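Local coordinates for putative xanthine dehydrogenase YAGS fad-binding subunit (Escherichia coli, PDB 5G5G), which forms the large molybdenum-cofactor-binding subunit of a periplasmic aldehyde oxidase of the xanthine dehydrogenase family and probably houses aldehyde oxidation, at residues 19-24 with 617-622. Sequence-based numbering, arbitrary orientation.
Sequences GRPHDR and LNPKTA. With MCN (pterin cytosine dinucleotide), chain Y.
Over one face of the Arg24 guanidinium, Thr621 CG2 sits 3.6 Å above the plane and offset toward the rim, while a water links Arg24 NH2 to Thr621 O and an acidic side chain of another protein chain pairs with NE. The carboxamide of Asn618 is the second flat group: ND2 reaches His22 O at 3.0 Å, almost straight (178°) and within the amide plane, and Gln478 OE1 is its other acceptor. With CG anti to the backbone N (chi1 -179°), Asn618, at the N-cap, turns OD1 back over the helix start, where it accepts from Thr621 N at 3.0 Å from above its carbonyl plane and, weakly, from Lys620 N. Were the carboxamide lost to an alanine here, His22 O would probably lack this donor and the first helical N-H groups their cap. Lys620 lays CB against Pro21 CB (3.9 Å), and in the conformer described, one of two modelled, a bend at chi3 (67°) brings NZ to Asp23 OD1 (2.7 Å) in a salt bridge. Gly19 N donates to Leu617 O at 2.8 Å. Leu617 N and Asn618 N meanwhile bind the cytosine of the pterin cytosine dinucleotide, Leu617 N to N3 and Asn618 N to O2. The contact thus joins the loop between strand 2-3 and helix 27-31 to the cofactor-binding start of helix 619-638, with helix 472-484 packed against His22, Arg24 and Asn618.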
loop_
_atom_site.group_PDB
_atom_site.type_symbol
_atom_site.label_atom_id
_atom_site.label_comp_id
_atom_site.label_asym_id
_atom_site.label_seq_id
_atom_site.Cartn_x
_atom_site.Cartn_y
_atom_site.Cartn_z
ATOM N N GLY C 19 -23.322 -15.846 10.351
ATOM C CA GLY C 19 -22.531 -16.981 9.943
ATOM C C GLY C 19 -22.626 -17.309 8.461
ATOM O O GLY C 19 -21.932 -18.246 8.006
ATOM N N ARG C 20 -23.388 -16.520 7.704
ATOM C CA ARG C 20 -23.660 -16.774 6.302
ATOM C C ARG C 20 -22.881 -15.775 5.468
ATOM O O ARG C 20 -22.655 -14.650 5.900
ATOM C CB ARG C 20 -25.124 -16.738 6.055
ATOM C CG ARG C 20 -25.715 -18.019 6.702
ATOM C CD ARG C 20 -27.072 -18.302 6.369
ATOM N NE ARG C 20 -27.641 -19.351 7.238
ATOM C CZ ARG C 20 -27.952 -20.580 6.847
ATOM N NH1 ARG C 20 -27.685 -20.966 5.599
ATOM N NH2 ARG C 20 -28.558 -21.426 7.674
ATOM N N PRO C 21 -22.407 -16.197 4.302
ATOM C CA PRO C 21 -21.494 -15.358 3.497
ATOM C C PRO C 21 -22.228 -14.316 2.646
ATOM O O PRO C 21 -22.122 -14.246 1.395
ATOM C CB PRO C 21 -20.770 -16.403 2.626
ATOM C CG PRO C 21 -21.794 -17.476 2.458
ATOM C CD PRO C 21 -22.492 -17.549 3.772
ATOM N N HIS C 22 -22.917 -13.435 3.324
ATOM C CA HIS C 22 -23.667 -12.391 2.626
ATOM C C HIS C 22 -22.763 -11.361 1.919
ATOM O O HIS C 22 -21.690 -11.025 2.427
ATOM C CB HIS C 22 -24.550 -11.691 3.641
ATOM C CG HIS C 22 -25.799 -12.462 3.914
ATOM N ND1 HIS C 22 -26.814 -12.557 2.980
ATOM C CD2 HIS C 22 -26.196 -13.194 4.982
ATOM C CE1 HIS C 22 -27.799 -13.292 3.477
ATOM N NE2 HIS C 22 -27.436 -13.705 4.685
ATOM N N ASP C 23 -23.235 -10.870 0.777
ATOM C CA ASP C 23 -22.577 -9.740 0.109
ATOM C C ASP C 23 -22.510 -8.541 1.047
ATOM O O ASP C 23 -23.443 -8.283 1.811
ATOM C CB ASP C 23 -23.368 -9.297 -1.103
ATOM C CG ASP C 23 -23.438 -10.303 -2.224
ATOM O OD1 ASP C 23 -22.765 -11.325 -2.198
ATOM O OD2 ASP C 23 -24.306 -10.075 -3.131
ATOM N N ARG C 24 -21.450 -7.747 0.960
ATOM C CA ARG C 24 -21.369 -6.507 1.696
ATOM C C ARG C 24 -22.472 -5.548 1.345
ATOM O O ARG C 24 -22.756 -5.297 0.149
ATOM C CB ARG C 24 -20.092 -5.773 1.323
ATOM C CG ARG C 24 -18.985 -6.298 2.002
ATOM C CD ARG C 24 -17.750 -5.519 1.553
ATOM N NE ARG C 24 -16.675 -6.467 1.747
ATOM C CZ ARG C 24 -15.721 -6.414 2.655
ATOM N NH1 ARG C 24 -15.657 -5.453 3.529
ATOM N NH2 ARG C 24 -14.849 -7.390 2.712
ATOM N N LEU C 617 -18.650 -14.646 11.746
ATOM C CA LEU C 617 -19.883 -13.922 11.546
ATOM C C LEU C 617 -20.277 -13.792 10.058
ATOM O O LEU C 617 -21.461 -13.815 9.726
ATOM C CB LEU C 617 -19.808 -12.592 12.264
ATOM C CG LEU C 617 -19.549 -12.608 13.787
ATOM C CD1 LEU C 617 -19.475 -11.200 14.396
ATOM C CD2 LEU C 617 -20.595 -13.433 14.511
ATOM N N ASN C 618 -19.292 -13.684 9.182
ATOM C CA ASN C 618 -19.528 -13.690 7.745
ATOM C C ASN C 618 -18.335 -14.295 7.069
ATOM O O ASN C 618 -17.256 -13.675 6.996
ATOM C CB ASN C 618 -19.803 -12.270 7.239
ATOM C CG ASN C 618 -20.082 -12.230 5.778
ATOM O OD1 ASN C 618 -19.410 -12.907 4.985
ATOM N ND2 ASN C 618 -21.036 -11.373 5.381
ATOM N N PRO C 619 -18.468 -15.554 6.611
ATOM C CA PRO C 619 -17.255 -16.217 6.114
ATOM C C PRO C 619 -16.658 -15.559 4.873
ATOM O O PRO C 619 -15.465 -15.723 4.629
ATOM C CB PRO C 619 -17.724 -17.618 5.796
ATOM C CG PRO C 619 -18.873 -17.840 6.774
ATOM C CD PRO C 619 -19.553 -16.504 6.891
ATOM N N LYS C 620 -17.461 -14.814 4.103
ATOM C CA LYS C 620 -16.936 -14.120 2.903
ATOM C C LYS C 620 -16.084 -12.921 3.274
ATOM O O LYS C 620 -14.945 -12.781 2.819
ATOM C CB LYS C 620 -18.060 -13.719 1.938
ATOM C CG LYS C 620 -17.479 -13.137 0.629
ATOM C CD LYS C 620 -18.385 -13.291 -0.568
ATOM C CE LYS C 620 -19.618 -12.481 -0.428
ATOM N NZ LYS C 620 -20.480 -12.683 -1.622
ATOM N N THR C 621 -16.605 -12.067 4.156
ATOM C CA THR C 621 -15.823 -10.910 4.549
ATOM C C THR C 621 -14.684 -11.313 5.473
ATOM O O THR C 621 -13.613 -10.697 5.416
ATOM C CB THR C 621 -16.684 -9.820 5.169
ATOM O OG1 THR C 621 -17.418 -10.332 6.301
ATOM C CG2 THR C 621 -17.730 -9.307 4.160
ATOM N N ALA C 622 -14.877 -12.380 6.258
ATOM C CA ALA C 622 -13.780 -12.911 7.102
ATOM C C ALA C 622 -12.669 -13.474 6.200
ATOM O O ALA C 622 -11.469 -13.253 6.449
ATOM C CB ALA C 622 -14.266 -13.958 8.082
HETATM N N1 MCN Y . -15.151 -11.171 11.162
HETATM C C2 MCN Y . -16.209 -12.168 10.967
HETATM N N3 MCN Y . -16.184 -12.973 12.265
HETATM C C4 MCN Y . -15.379 -12.979 13.315
HETATM C C5 MCN Y . -14.458 -11.790 13.328
HETATM C C6 MCN Y . -14.351 -11.036 12.273
HETATM O O2 MCN Y . -16.915 -12.320 10.114
HETATM N N4 MCN Y . -15.360 -13.783 14.317
HETATM C "C1'" MCN Y . -14.894 -10.429 9.938
HETATM C C2D MCN Y . -15.995 -9.335 9.677
HETATM O "O2'" MCN Y . -16.083 -9.066 8.280
HETATM C "C3'" MCN Y . -15.386 -8.245 10.402
HETATM C C4D MCN Y . -13.807 -8.212 10.182
HETATM O O4D MCN Y . -13.661 -9.708 10.059
HETATM O "O3'" MCN Y . -15.835 -6.872 10.113
HETATM C "C5'" MCN Y . -12.866 -7.786 11.147
HETATM O "O5'" MCN Y . -13.317 -7.915 12.474
HETATM P PA MCN Y . -12.271 -7.867 13.618
HETATM O O1A MCN Y . -13.053 -7.692 14.918
HETATM O O2A MCN Y . -11.281 -8.967 13.458
HETATM O O3A MCN Y . -11.428 -6.436 13.331
HETATM P PB MCN Y . -11.936 -5.012 13.793
HETATM O O1B MCN Y . -11.475 -4.725 15.156
HETATM O O2B MCN Y . -13.384 -4.863 13.460
HETATM O O3B MCN Y . -11.183 -4.156 12.710
HETATM C C10 MCN Y . -9.771 -3.749 12.957
HETATM C "C9'" MCN Y . -8.771 -4.570 12.223
HETATM C "C8'" MCN Y . -7.307 -4.078 12.730
HETATM S "S8'" MCN Y . -7.009 -3.813 14.358
HETATM C "C7'" MCN Y . -6.524 -3.740 11.829
HETATM S "S7'" MCN Y . -4.944 -2.984 12.189
HETATM C "C6'" MCN Y . -6.705 -4.154 10.336
HETATM C C7 MCN Y . -7.950 -5.162 10.328
HETATM O "O9'" MCN Y . -9.062 -4.628 10.924
HETATM N "N5'" MCN Y . -7.171 -2.829 9.668
HETATM C C4A MCN Y . -7.816 -2.905 8.318
HETATM N "N8'" MCN Y . -8.315 -5.375 8.911
HETATM C C4B MCN Y . -8.439 -4.323 8.075
HETATM N "N1'" MCN Y . -8.941 -4.549 6.793
HETATM C "C2'" MCN Y . -9.331 -3.509 5.942
HETATM N "N2'" MCN Y . -9.765 -3.701 4.791
HETATM N "N3'" MCN Y . -8.746 -2.304 6.220
HETATM C "C4'" MCN Y . -8.179 -1.823 7.389
HETATM O "O4'" MCN Y . -7.696 -0.733 7.748
HETATM O O HOH W 1 -21.554 -15.378 -1.057
HETATM O O HOH W 2 -13.226 -7.938 5.096
#